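Local coordinates for nitric oxide dioxygenase (Rhodothermus marinus DSM 4252, PDB 6WK3), which binds heme in a globin fold, is probably a nitric oxide dioxygenase in nature, and serves here, with one substitution, as an engineered carbene transferase, at residues T31-L36 with S45-P50; F37-E42 with L102-K107; V93-V98 with F128-L133. The protein carries 1 engineered substitution. All blocks are in the same frame, centred on the assembly; numbering follows the deposited sequence.

Interaction 1. Residues T31-L36 with S45-P50. With HEM (protoporphyrin IX containing Fe), chain E.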
loop_
_atom_site.group_PDB
_atom_site.type_symbol
_atom_site.label_atom_id
_atom_site.label_comp_id
_atom_site.label_asym_id
_atom_site.label_seq_id
_atom_site.Cartn_x
_atom_site.Cartn_y
_atom_site.Cartn_z
ATOM N N THR A 31 2.100 21.907 4.084
ATOM C CA THR A 31 2.876 22.536 5.147
ATOM C C THR A 31 3.240 21.529 6.224
ATOM O O THR A 31 4.347 21.562 6.773
ATOM C CB THR A 31 2.085 23.695 5.746
ATOM O OG1 THR A 31 1.867 24.690 4.737
ATOM C CG2 THR A 31 2.818 24.305 6.929
ATOM N N MET A 32 2.320 20.622 6.538
ATOM C CA MET A 32 2.604 19.589 7.524
ATOM C C MET A 32 3.789 18.734 7.094
ATOM O O MET A 32 4.695 18.464 7.891
ATOM C CB MET A 32 1.361 18.730 7.739
ATOM C CG MET A 32 1.437 17.846 8.955
ATOM S SD MET A 32 0.993 16.149 8.580
ATOM C CE MET A 32 2.504 15.600 7.790
ATOM N N TYR A 33 3.805 18.306 5.828
ATOM C CA TYR A 33 4.876 17.433 5.358
ATOM C C TYR A 33 6.220 18.155 5.320
ATOM O O TYR A 33 7.261 17.545 5.588
ATOM C CB TYR A 33 4.543 16.866 3.977
ATOM C CG TYR A 33 5.705 16.115 3.351
ATOM C CD1 TYR A 33 6.064 14.850 3.805
ATOM C CD2 TYR A 33 6.457 16.681 2.325
ATOM C CE1 TYR A 33 7.127 14.164 3.249
ATOM C CE2 TYR A 33 7.527 16.002 1.766
ATOM C CZ TYR A 33 7.855 14.744 2.232
ATOM O OH TYR A 33 8.914 14.059 1.679
ATOM N N ARG A 34 6.223 19.449 4.980
ATOM C CA ARG A 34 7.484 20.191 4.950
ATOM C C ARG A 34 8.060 20.355 6.348
ATOM O O ARG A 34 9.273 20.229 6.543
ATOM C CB ARG A 34 7.289 21.552 4.285
ATOM C CG ARG A 34 6.969 21.424 2.810
ATOM C CD ARG A 34 6.715 22.759 2.138
ATOM N NE ARG A 34 6.212 22.538 0.787
ATOM C CZ ARG A 34 5.043 22.974 0.333
ATOM N NH1 ARG A 34 4.240 23.690 1.115
ATOM N NH2 ARG A 34 4.683 22.703 -0.914
ATOM N N LEU A 35 7.204 20.624 7.333
ATOM C CA LEU A 35 7.669 20.682 8.713
ATOM C C LEU A 35 8.201 19.329 9.167
ATOM O O LEU A 35 9.173 19.260 9.926
ATOM C CB LEU A 35 6.537 21.153 9.623
ATOM C CG LEU A 35 6.006 22.556 9.331
ATOM C CD1 LEU A 35 4.886 22.916 10.303
ATOM C CD2 LEU A 35 7.124 23.578 9.400
ATOM N N LEU A 36 7.581 18.239 8.709
ATOM C CA LEU A 36 8.074 16.910 9.053
ATOM C C LEU A 36 9.393 16.614 8.347
ATOM O O LEU A 36 10.300 16.011 8.935
ATOM C CB LEU A 36 7.015 15.859 8.706
ATOM C CG LEU A 36 7.278 14.396 9.067
ATOM C CD1 LEU A 36 7.019 14.145 10.538
ATOM C CD2 LEU A 36 6.428 13.469 8.203
ATOM N N SER A 45 12.720 9.022 4.508
ATOM C CA SER A 45 12.921 7.725 3.870
ATOM C C SER A 45 11.619 6.954 3.689
ATOM O O SER A 45 11.587 5.992 2.916
ATOM C CB SER A 45 13.898 6.884 4.693
ATOM O OG SER A 45 14.908 7.692 5.275
ATOM N N LEU A 46 10.548 7.353 4.373
ATOM C CA LEU A 46 9.298 6.612 4.316
ATOM C C LEU A 46 8.435 6.980 3.115
ATOM O O LEU A 46 7.594 6.171 2.711
ATOM C CB LEU A 46 8.512 6.835 5.609
ATOM C CG LEU A 46 9.263 6.490 6.896
ATOM C CD1 LEU A 46 8.473 6.924 8.115
ATOM C CD2 LEU A 46 9.547 5.007 6.963
ATOM N N PHE A 47 8.633 8.156 2.521
ATOM C CA PHE A 47 7.733 8.680 1.492
ATOM C C PHE A 47 8.306 8.417 0.102
ATOM O O PHE A 47 9.227 9.108 -0.342
ATOM C CB PHE A 47 7.489 10.167 1.713
ATOM C CG PHE A 47 6.762 10.472 2.986
ATOM C CD1 PHE A 47 7.455 10.616 4.175
ATOM C CD2 PHE A 47 5.387 10.612 2.994
ATOM C CE1 PHE A 47 6.785 10.898 5.348
ATOM C CE2 PHE A 47 4.716 10.891 4.161
ATOM C CZ PHE A 47 5.413 11.034 5.340
ATOM N N GLU A 48 7.742 7.424 -0.592
ATOM C CA GLU A 48 8.101 7.180 -1.987
ATOM C C GLU A 48 7.619 8.315 -2.883
ATOM O O GLU A 48 8.385 8.848 -3.694
ATOM C CB GLU A 48 7.507 5.850 -2.461
ATOM C CG GLU A 48 8.321 4.610 -2.111
ATOM C CD GLU A 48 7.887 3.365 -2.894
ATOM O OE1 GLU A 48 6.830 3.399 -3.568
ATOM O OE2 GLU A 48 8.611 2.346 -2.837
ATOM N N LEU A 49 6.344 8.688 -2.761
ATOM C CA LEU A 49 5.713 9.699 -3.607
ATOM C C LEU A 49 5.171 10.802 -2.704
ATOM O O LEU A 49 3.965 10.849 -2.412
ATOM C CB LEU A 49 4.613 9.085 -4.472
ATOM C CG LEU A 49 5.056 7.922 -5.368
ATOM C CD1 LEU A 49 3.884 7.358 -6.145
ATOM C CD2 LEU A 49 6.170 8.356 -6.315
ATOM N N PRO A 50 6.034 11.724 -2.258
ATOM C CA PRO A 50 5.588 12.707 -1.256
ATOM C C PRO A 50 4.532 13.660 -1.782
ATOM O O PRO A 50 3.636 14.060 -1.027
ATOM C CB PRO A 50 6.890 13.431 -0.884
ATOM C CG PRO A 50 7.745 13.314 -2.110
ATOM C CD PRO A 50 7.410 11.985 -2.728
HETATM C CHA HEM E . 0.056 7.465 3.667
HETATM C CHB HEM E . -3.192 9.646 6.558
HETATM C CHC HEM E . 0.023 9.233 10.152
HETATM C CHD HEM E . 3.535 8.569 6.858
HETATM C C1A HEM E . -1.116 8.025 4.137
HETATM C C2A HEM E . -2.364 8.143 3.414
HETATM C C3A HEM E . -3.255 8.746 4.204
HETATM C C4A HEM E . -2.614 9.033 5.468
HETATM C CMA HEM E . -4.714 9.081 3.838
HETATM C CAA HEM E . -2.621 7.655 1.976
HETATM C CBA HEM E . -3.118 6.216 2.045
HETATM C CGA HEM E . -3.562 5.771 0.677
HETATM O O1A HEM E . -2.754 5.132 -0.039
HETATM O O2A HEM E . -4.728 6.054 0.299
HETATM C C1B HEM E . -2.634 9.681 7.817
HETATM C C2B HEM E . -3.283 10.093 9.046
HETATM C C3B HEM E . -2.383 9.990 10.042
HETATM C C4B HEM E . -1.145 9.494 9.471
HETATM C CMB HEM E . -4.745 10.581 9.117
HETATM C CAB HEM E . -2.550 10.279 11.553
HETATM C CBB HEM E . -3.731 10.307 12.174
HETATM C C1C HEM E . 1.269 9.050 9.586
HETATM C C2C HEM E . 2.522 8.959 10.297
HETATM C C3C HEM E . 3.502 8.794 9.405
HETATM C C4C HEM E . 2.908 8.744 8.078
HETATM C CMC HEM E . 2.694 9.060 11.828
HETATM C CAC HEM E . 4.991 8.656 9.793
HETATM C CBC HEM E . 5.952 9.029 8.951
HETATM C C1D HEM E . 2.921 8.082 5.719
HETATM C C2D HEM E . 3.527 7.417 4.580
HETATM C C3D HEM E . 2.552 7.123 3.702
HETATM C C4D HEM E . 1.300 7.580 4.252
HETATM C CMD HEM E . 5.036 7.123 4.428
HETATM C CAD HEM E . 2.664 6.423 2.329
HETATM C CBD HEM E . 2.910 4.932 2.518
HETATM C CGD HEM E . 2.566 4.169 1.262
HETATM O O1D HEM E . 1.720 4.654 0.462
HETATM O O2D HEM E . 3.132 3.059 1.075
HETATM N NA HEM E . -1.310 8.579 5.386
HETATM N NB HEM E . -1.338 9.321 8.119
HETATM N NC HEM E . 1.548 8.915 8.239
HETATM N ND HEM E . 1.568 8.158 5.472
HETATM FE FE HEM E . 0.147 8.851 6.775
#

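Interaction 2. Residues F37-E42 with L102-K107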
loop_
_atom_site.group_PDB
_atom_site.type_symbol
_atom_site.label_atom_id
_atom_site.label_comp_id
_atom_site.label_asym_id
_atom_site.label_seq_id
_atom_site.Cartn_x
_atom_site.Cartn_y
_atom_site.Cartn_z
ATOM N N PHE A 37 9.515 17.036 7.083
ATOM C CA PHE A 37 10.757 16.861 6.334
ATOM C C PHE A 37 11.931 17.520 7.051
ATOM O O PHE A 37 13.018 16.938 7.144
ATOM C CB PHE A 37 10.583 17.439 4.924
ATOM C CG PHE A 37 11.697 17.096 3.958
ATOM C CD1 PHE A 37 12.937 17.716 4.039
ATOM C CD2 PHE A 37 11.483 16.182 2.933
ATOM C CE1 PHE A 37 13.953 17.409 3.136
ATOM C CE2 PHE A 37 12.493 15.876 2.022
ATOM C CZ PHE A 37 13.728 16.489 2.127
ATOM N N GLU A 38 11.729 18.726 7.583
ATOM C CA GLU A 38 12.835 19.481 8.155
ATOM C C GLU A 38 13.046 19.237 9.645
ATOM O O GLU A 38 14.155 19.462 10.138
ATOM C CB GLU A 38 12.640 20.979 7.890
ATOM C CG GLU A 38 11.620 21.666 8.763
ATOM C CD GLU A 38 11.237 23.046 8.237
ATOM O OE1 GLU A 38 11.099 23.203 7.003
ATOM O OE2 GLU A 38 11.066 23.972 9.063
ATOM N N ARG A 39 12.036 18.772 10.376
ATOM C CA ARG A 39 12.234 18.551 11.804
ATOM C C ARG A 39 12.658 17.129 12.136
ATOM O O ARG A 39 13.349 16.918 13.141
ATOM C CB ARG A 39 10.962 18.898 12.574
ATOM C CG ARG A 39 10.634 20.374 12.570
ATOM C CD ARG A 39 9.325 20.638 13.287
ATOM N NE ARG A 39 8.818 21.977 13.008
ATOM C CZ ARG A 39 7.737 22.497 13.578
ATOM N NH1 ARG A 39 7.042 21.790 14.461
ATOM N NH2 ARG A 39 7.353 23.725 13.265
ATOM N N TYR A 40 12.272 16.152 11.320
ATOM C CA TYR A 40 12.575 14.743 11.575
ATOM C C TYR A 40 13.025 14.098 10.277
ATOM O O TYR A 40 12.255 13.400 9.604
ATOM C CB TYR A 40 11.366 14.025 12.175
ATOM C CG TYR A 40 10.855 14.729 13.403
ATOM C CD1 TYR A 40 11.505 14.588 14.621
ATOM C CD2 TYR A 40 9.747 15.563 13.340
ATOM C CE1 TYR A 40 11.053 15.241 15.749
ATOM C CE2 TYR A 40 9.291 16.225 14.460
ATOM C CZ TYR A 40 9.947 16.059 15.662
ATOM O OH TYR A 40 9.494 16.709 16.784
ATOM N N PRO A 41 14.286 14.312 9.892
ATOM C CA PRO A 41 14.764 13.794 8.600
ATOM C C PRO A 41 14.741 12.281 8.489
ATOM O O PRO A 41 14.721 11.763 7.367
ATOM C CB PRO A 41 16.198 14.339 8.516
ATOM C CG PRO A 41 16.212 15.522 9.427
ATOM C CD PRO A 41 15.287 15.168 10.550
ATOM N N GLU A 42 14.750 11.552 9.607
ATOM C CA GLU A 42 14.667 10.098 9.529
ATOM C C GLU A 42 13.404 9.643 8.804
ATOM O O GLU A 42 13.402 8.577 8.177
ATOM C CB GLU A 42 14.720 9.493 10.931
ATOM N N LEU A 102 1.372 18.764 12.338
ATOM C CA LEU A 102 0.018 19.099 11.905
ATOM C C LEU A 102 -0.560 20.245 12.728
ATOM O O LEU A 102 -1.273 21.104 12.194
ATOM C CB LEU A 102 -0.877 17.863 11.999
ATOM C CG LEU A 102 -2.377 18.034 11.744
ATOM C CD1 LEU A 102 -2.633 18.593 10.355
ATOM C CD2 LEU A 102 -3.108 16.708 11.940
ATOM N N ARG A 103 -0.270 20.273 14.031
ATOM C CA ARG A 103 -0.711 21.386 14.865
ATOM C C ARG A 103 -0.160 22.705 14.342
ATOM O O ARG A 103 -0.902 23.678 14.168
ATOM C CB ARG A 103 -0.280 21.164 16.316
ATOM C CG ARG A 103 -0.948 22.105 17.307
ATOM C CD ARG A 103 0.021 22.614 18.364
ATOM N NE ARG A 103 0.809 21.552 18.983
ATOM C CZ ARG A 103 2.137 21.500 18.959
ATOM N NH1 ARG A 103 2.825 22.449 18.338
ATOM N NH2 ARG A 103 2.780 20.499 19.548
ATOM N N ASP A 104 1.144 22.748 14.069
ATOM C CA ASP A 104 1.759 23.983 13.599
ATOM C C ASP A 104 1.360 24.305 12.162
ATOM O O ASP A 104 1.338 25.481 11.779
ATOM C CB ASP A 104 3.280 23.895 13.748
ATOM C CG ASP A 104 3.716 23.754 15.207
ATOM O OD1 ASP A 104 2.964 24.198 16.106
ATOM O OD2 ASP A 104 4.804 23.195 15.460
ATOM N N ALA A 105 1.037 23.291 11.354
ATOM C CA ALA A 105 0.479 23.564 10.034
ATOM C C ALA A 105 -0.865 24.268 10.147
ATOM O O ALA A 105 -1.153 25.204 9.393
ATOM C CB ALA A 105 0.340 22.269 9.237
ATOM N N ILE A 106 -1.702 23.835 11.093
ATOM C CA ILE A 106 -2.990 24.491 11.303
ATOM C C ILE A 106 -2.790 25.903 11.846
ATOM O O ILE A 106 -3.448 26.849 11.399
ATOM C CB ILE A 106 -3.877 23.635 12.230
ATOM C CG1 ILE A 106 -4.294 22.345 11.518
ATOM C CG2 ILE A 106 -5.110 24.414 12.664
ATOM C CD1 ILE A 106 -5.049 21.357 12.402
ATOM N N LYS A 107 -1.867 26.070 12.803
ATOM C CA LYS A 107 -1.573 27.398 13.342
ATOM C C LYS A 107 -1.134 28.361 12.246
ATOM O O LYS A 107 -1.498 29.543 12.259
ATOM C CB LYS A 107 -0.488 27.305 14.415
ATOM C CG LYS A 107 -0.986 26.912 15.791
ATOM C CD LYS A 107 0.159 26.876 16.795
ATOM C CE LYS A 107 -0.241 26.119 18.048
ATOM N NZ LYS A 107 0.886 25.884 18.985
#

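Interaction 3. Residues V93-V98 with F128-L133. With HEM (protoporphyrin IX containing Fe), chain E.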
loop_
_atom_site.group_PDB
_atom_site.type_symbol
_atom_site.label_atom_id
_atom_site.label_comp_id
_atom_site.label_asym_id
_atom_site.label_seq_id
_atom_site.Cartn_x
_atom_site.Cartn_y
_atom_site.Cartn_z
ATOM N N VAL A 93 5.741 5.390 17.322
ATOM C CA VAL A 93 6.351 6.607 17.856
ATOM C C VAL A 93 6.398 7.745 16.850
ATOM O O VAL A 93 6.744 8.872 17.225
ATOM C CB VAL A 93 7.771 6.313 18.373
ATOM C CG1 VAL A 93 7.694 5.624 19.731
ATOM C CG2 VAL A 93 8.537 5.463 17.368
ATOM N N HIS A 94 6.057 7.490 15.586
ATOM C CA HIS A 94 5.990 8.571 14.609
ATOM C C HIS A 94 4.758 9.445 14.816
ATOM O O HIS A 94 4.784 10.635 14.482
ATOM C CB HIS A 94 5.988 8.003 13.190
ATOM C CG HIS A 94 7.290 7.390 12.779
ATOM N ND1 HIS A 94 7.369 6.168 12.145
ATOM C CD2 HIS A 94 8.564 7.830 12.906
ATOM C CE1 HIS A 94 8.635 5.884 11.897
ATOM N NE2 HIS A 94 9.380 6.876 12.350
ATOM N N TYR A 95 3.679 8.875 15.355
ATOM C CA TYR A 95 2.420 9.610 15.441
ATOM C C TYR A 95 2.506 10.898 16.253
ATOM O O TYR A 95 1.894 11.894 15.831
ATOM C CB TYR A 95 1.323 8.682 15.982
ATOM C CG TYR A 95 0.840 7.725 14.924
ATOM C CD1 TYR A 95 -0.146 8.102 14.024
ATOM C CD2 TYR A 95 1.406 6.463 14.789
ATOM C CE1 TYR A 95 -0.576 7.241 13.036
ATOM C CE2 TYR A 95 0.980 5.593 13.805
ATOM C CZ TYR A 95 -0.015 5.988 12.933
ATOM O OH TYR A 95 -0.449 5.138 11.947
ATOM N N PRO A 96 3.213 10.967 17.388
ATOM C CA PRO A 96 3.382 12.280 18.033
ATOM C C PRO A 96 4.085 13.295 17.147
ATOM O O PRO A 96 3.758 14.487 17.212
ATOM C CB PRO A 96 4.203 11.951 19.286
ATOM C CG PRO A 96 3.883 10.538 19.579
ATOM C CD PRO A 96 3.733 9.880 18.237
ATOM N N LEU A 97 5.026 12.858 16.306
ATOM C CA LEU A 97 5.751 13.799 15.454
ATOM C C LEU A 97 4.835 14.417 14.410
ATOM O O LEU A 97 4.905 15.626 14.153
ATOM C CB LEU A 97 6.928 13.107 14.767
ATOM C CG LEU A 97 7.685 12.049 15.562
ATOM C CD1 LEU A 97 8.773 11.425 14.698
ATOM C CD2 LEU A 97 8.267 12.659 16.826
ATOM N N VAL A 98 3.977 13.605 13.789
ATOM C CA VAL A 98 3.096 14.128 12.754
ATOM C C VAL A 98 2.021 15.020 13.361
ATOM O O VAL A 98 1.582 15.988 12.729
ATOM C CB VAL A 98 2.498 12.973 11.930
ATOM C CG1 VAL A 98 1.342 13.456 11.063
ATOM C CG2 VAL A 98 3.577 12.354 11.069
ATOM N N PHE A 128 -7.655 10.179 18.370
ATOM C CA PHE A 128 -8.570 9.082 18.087
ATOM C C PHE A 128 -8.124 8.326 16.844
ATOM O O PHE A 128 -7.945 7.103 16.872
ATOM C CB PHE A 128 -9.993 9.618 17.918
ATOM C CG PHE A 128 -10.993 8.576 17.473
ATOM C CD1 PHE A 128 -11.636 7.768 18.403
ATOM C CD2 PHE A 128 -11.288 8.406 16.127
ATOM C CE1 PHE A 128 -12.548 6.810 17.997
ATOM C CE2 PHE A 128 -12.204 7.453 15.715
ATOM C CZ PHE A 128 -12.838 6.653 16.654
ATOM N N LEU A 129 -7.929 9.048 15.740
ATOM C CA LEU A 129 -7.544 8.405 14.491
ATOM C C LEU A 129 -6.168 7.755 14.605
ATOM O O LEU A 129 -5.947 6.662 14.072
ATOM C CB LEU A 129 -7.572 9.428 13.357
ATOM C CG LEU A 129 -7.537 8.893 11.929
ATOM C CD1 LEU A 129 -8.487 7.708 11.756
ATOM C CD2 LEU A 129 -7.885 10.015 10.975
ATOM N N ALA A 130 -5.241 8.400 15.317
ATOM C CA ALA A 130 -3.907 7.833 15.502
ATOM C C ALA A 130 -3.957 6.525 16.280
ATOM O O ALA A 130 -3.285 5.552 15.917
ATOM C CB ALA A 130 -3.003 8.837 16.216
ATOM N N HIS A 131 -4.728 6.486 17.371
ATOM C CA HIS A 131 -4.784 5.279 18.191
ATOM C C HIS A 131 -5.395 4.121 17.416
ATOM O O HIS A 131 -4.988 2.967 17.579
ATOM C CB HIS A 131 -5.580 5.545 19.467
ATOM C CG HIS A 131 -5.485 4.448 20.482
ATOM N ND1 HIS A 131 -4.542 4.439 21.488
ATOM C CD2 HIS A 131 -6.217 3.321 20.646
ATOM C CE1 HIS A 131 -4.699 3.356 22.228
ATOM N NE2 HIS A 131 -5.709 2.661 21.739
ATOM N N LEU A 132 -6.368 4.416 16.562
ATOM C CA LEU A 132 -6.975 3.378 15.743
ATOM C C LEU A 132 -6.009 2.894 14.666
ATOM O O LEU A 132 -5.856 1.685 14.459
ATOM C CB LEU A 132 -8.274 3.918 15.145
ATOM C CG LEU A 132 -9.016 3.168 14.052
ATOM C CD1 LEU A 132 -9.144 1.686 14.392
ATOM C CD2 LEU A 132 -10.380 3.823 13.881
ATOM N N LEU A 133 -5.324 3.819 13.989
ATOM C CA LEU A 133 -4.388 3.429 12.939
ATOM C C LEU A 133 -3.202 2.661 13.509
ATOM O O LEU A 133 -2.792 1.632 12.959
ATOM C CB LEU A 133 -3.909 4.667 12.184
ATOM C CG LEU A 133 -4.964 5.347 11.318
ATOM C CD1 LEU A 133 -4.358 6.501 10.545
ATOM C CD2 LEU A 133 -5.618 4.331 10.386
HETATM C CHA HEM E . 0.056 7.465 3.667
HETATM C CHB HEM E . -3.192 9.646 6.558
HETATM C CHC HEM E . 0.023 9.233 10.152
HETATM C CHD HEM E . 3.535 8.569 6.858
HETATM C C1A HEM E . -1.116 8.025 4.137
HETATM C C2A HEM E . -2.364 8.143 3.414
HETATM C C3A HEM E . -3.255 8.746 4.204
HETATM C C4A HEM E . -2.614 9.033 5.468
HETATM C CMA HEM E . -4.714 9.081 3.838
HETATM C CAA HEM E . -2.621 7.655 1.976
HETATM C CBA HEM E . -3.118 6.216 2.045
HETATM C CGA HEM E . -3.562 5.771 0.677
HETATM O O1A HEM E . -2.754 5.132 -0.039
HETATM O O2A HEM E . -4.728 6.054 0.299
HETATM C C1B HEM E . -2.634 9.681 7.817
HETATM C C2B HEM E . -3.283 10.093 9.046
HETATM C C3B HEM E . -2.383 9.990 10.042
HETATM C C4B HEM E . -1.145 9.494 9.471
HETATM C CMB HEM E . -4.745 10.581 9.117
HETATM C CAB HEM E . -2.550 10.279 11.553
HETATM C CBB HEM E . -3.731 10.307 12.174
HETATM C C1C HEM E . 1.269 9.050 9.586
HETATM C C2C HEM E . 2.522 8.959 10.297
HETATM C C3C HEM E . 3.502 8.794 9.405
HETATM C C4C HEM E . 2.908 8.744 8.078
HETATM C CMC HEM E . 2.694 9.060 11.828
HETATM C CAC HEM E . 4.991 8.656 9.793
HETATM C CBC HEM E . 5.952 9.029 8.951
HETATM C C1D HEM E . 2.921 8.082 5.719
HETATM C C2D HEM E . 3.527 7.417 4.580
HETATM C C3D HEM E . 2.552 7.123 3.702
HETATM C C4D HEM E . 1.300 7.580 4.252
HETATM C CMD HEM E . 5.036 7.123 4.428
HETATM C CAD HEM E . 2.664 6.423 2.329
HETATM C CBD HEM E . 2.910 4.932 2.518
HETATM C CGD HEM E . 2.566 4.169 1.262
HETATM O O1D HEM E . 1.720 4.654 0.462
HETATM O O2D HEM E . 3.132 3.059 1.075
HETATM N NA HEM E . -1.310 8.579 5.386
HETATM N NB HEM E . -1.338 9.321 8.119
HETATM N NC HEM E . 1.548 8.915 8.239
HETATM N ND HEM E . 1.568 8.158 5.472
HETATM FE FE HEM E . 0.147 8.851 6.775
#

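Interaction 1. Residues T31-L36 with S45-P50
Y33 drives the edge of its ring into a face of F47, an edge-to-face (T-shaped) pair with centroids 4.9 Å apart and planes at 70°. The leading atom is Y33 CE1, which stands over the centre of the F47 ring and lies 3.7 Å from F47 CD1. With CG anti to the backbone N (chi1 172°), Y33 reaches off helix 18-39 toward the loop. The other face of F47 takes the heme: methyl CMD sits over the ring centre, and F47 CZ comes within 3.5 Å of heme CHD. Both faces of F47 are thus covered, while L36 CD2 closes in obliquely, 3.9 Å from F47 CE1. By its place in the globin fold, F47 is probably the phenylalanine of the CD region, which packs on the heme; here it lies between the heme and helix 18-39. L46 joins it in the pocket, its CD1 lying 3.4 Å from heme CBC. At the hydroxyl end of Y33 the contact narrows to P50, whose CB lies against CZ and is 3.3 Å from Y33 OH. P50 begins helix 50-66, which carries the copper ligands E51 and H55. The loose side is the rest of the loop: S45 and E48 are exposed and take no part in the contact, E48 OE1 instead forming a salt bridge to R52 of the second subunit, on whose L49 the local L49 packs.

Interaction 2. Residues F37-E42 with L102-K107
The guanidinium of R39 meets D104 at its edge, near its plane, and the carboxylate plane is turned 57° from its own. R39 NH1 gives the principal bond, 2.8 Å to D104 OD2, nearly straight at 169°. The acceptor lies in the guanidinium plane and offers its anti lone pair, the one directed away from OD1. R39 NH2 leans on the same oxygen, D104 OD2, through a weak bond of 3.4 Å, so OD2 is shared unequally and the pair is not the symmetric two-oxygen fork. R39 can span the gap because its chain runs extended from CG to NE, starting with CG beside the backbone N (chi1 -68°); the nearest CA atoms, those of R39 and D104, are 11.9 Å apart. The other oxygen faces its own helix: R103 NH1 makes a weak, bent bond of 2.8 Å to D104 OD1, and K107 NZ forms a long ion pair with it at 3.9 Å. The contact bridges the C-terminal end of helix 18-39 to helix 94-110, the B and G helices of a globin, at the surface. R39 NH1 also forms a salt bridge to E100, whose second oxygen bonds Y40 OH. D104 is thus shared by R39 and R103, with K107 more distant, while R39 divides its charge between D104 and E100; so much positive charge around it would be expected to keep D104 ionised.

Interaction 3. Residues V93-V98 with F128-L133
Y95 on helix 94-110 and A130 on helix 116-145 bring their backbones to a CA-CA separation of 6.6 Å, the nearest between the two segments. The small side chain permits this: A130 CB lies only 3.7 Å from Y95 CD1, and A130 O stands over one face of the ring, offset toward its rim. Heme methyl CMC stands over the opposite face, likewise offset toward the rim, and Y95 CE1 approaches the heme meso carbon CHC to 3.6 Å. Y95 has CG beside the backbone N (chi1 -76°), which lays the ring between porphyrin and helix 116-145 with its phenol end pointing on toward L133. There L133 crosses Y95 at about a right angle, its CB 3.5 Å from Y95 OH. Residues from both helices line the heme rim: V98 CG2 sits 3.5 Å from heme CMC, while L129 CD2 is 3.7 Å from heme CMB, and L133 CD1 rests against pyrrole B. The polar end of Y95 is held outside these segments, by a hydrogen bond with E137 OE1 and a weak one with ND1 of H85, the axial ligand of the iron. A phenylalanine at Y95 would keep the ring but, lacking the hydroxyl, would probably leave E137 without this hydrogen-bond partner and remove the weak contact with H85. A tyrosine of the G helix and a glutamate of the H helix gathered beside the proximal histidine are consistent with the His-Tyr-Glu proximal network of flavohemoglobins and related bacterial globins.

Overall arrangement
From the N terminus, helix 18-39 supplies the first segments of interactions 1 and 2 in succession. Interaction 1 closes at once, over the eight residues leading to 45-50, and folds that loop back against helix 18-39. Interaction 2 opens before interaction 1 has closed and runs on to 102-107, so the two cross, tying helix 18-39 to helix 94-110. Interaction 3 starts in that same helix and closes on helix 116-145, thereby crossing interaction 2, but it follows interaction 1 in series. Interactions 1 and 3 both reach the heme, and they touch, for instance, where M32 SD lies 3.7 Å from V98 CG1; interaction 2 joins the helices at the surface.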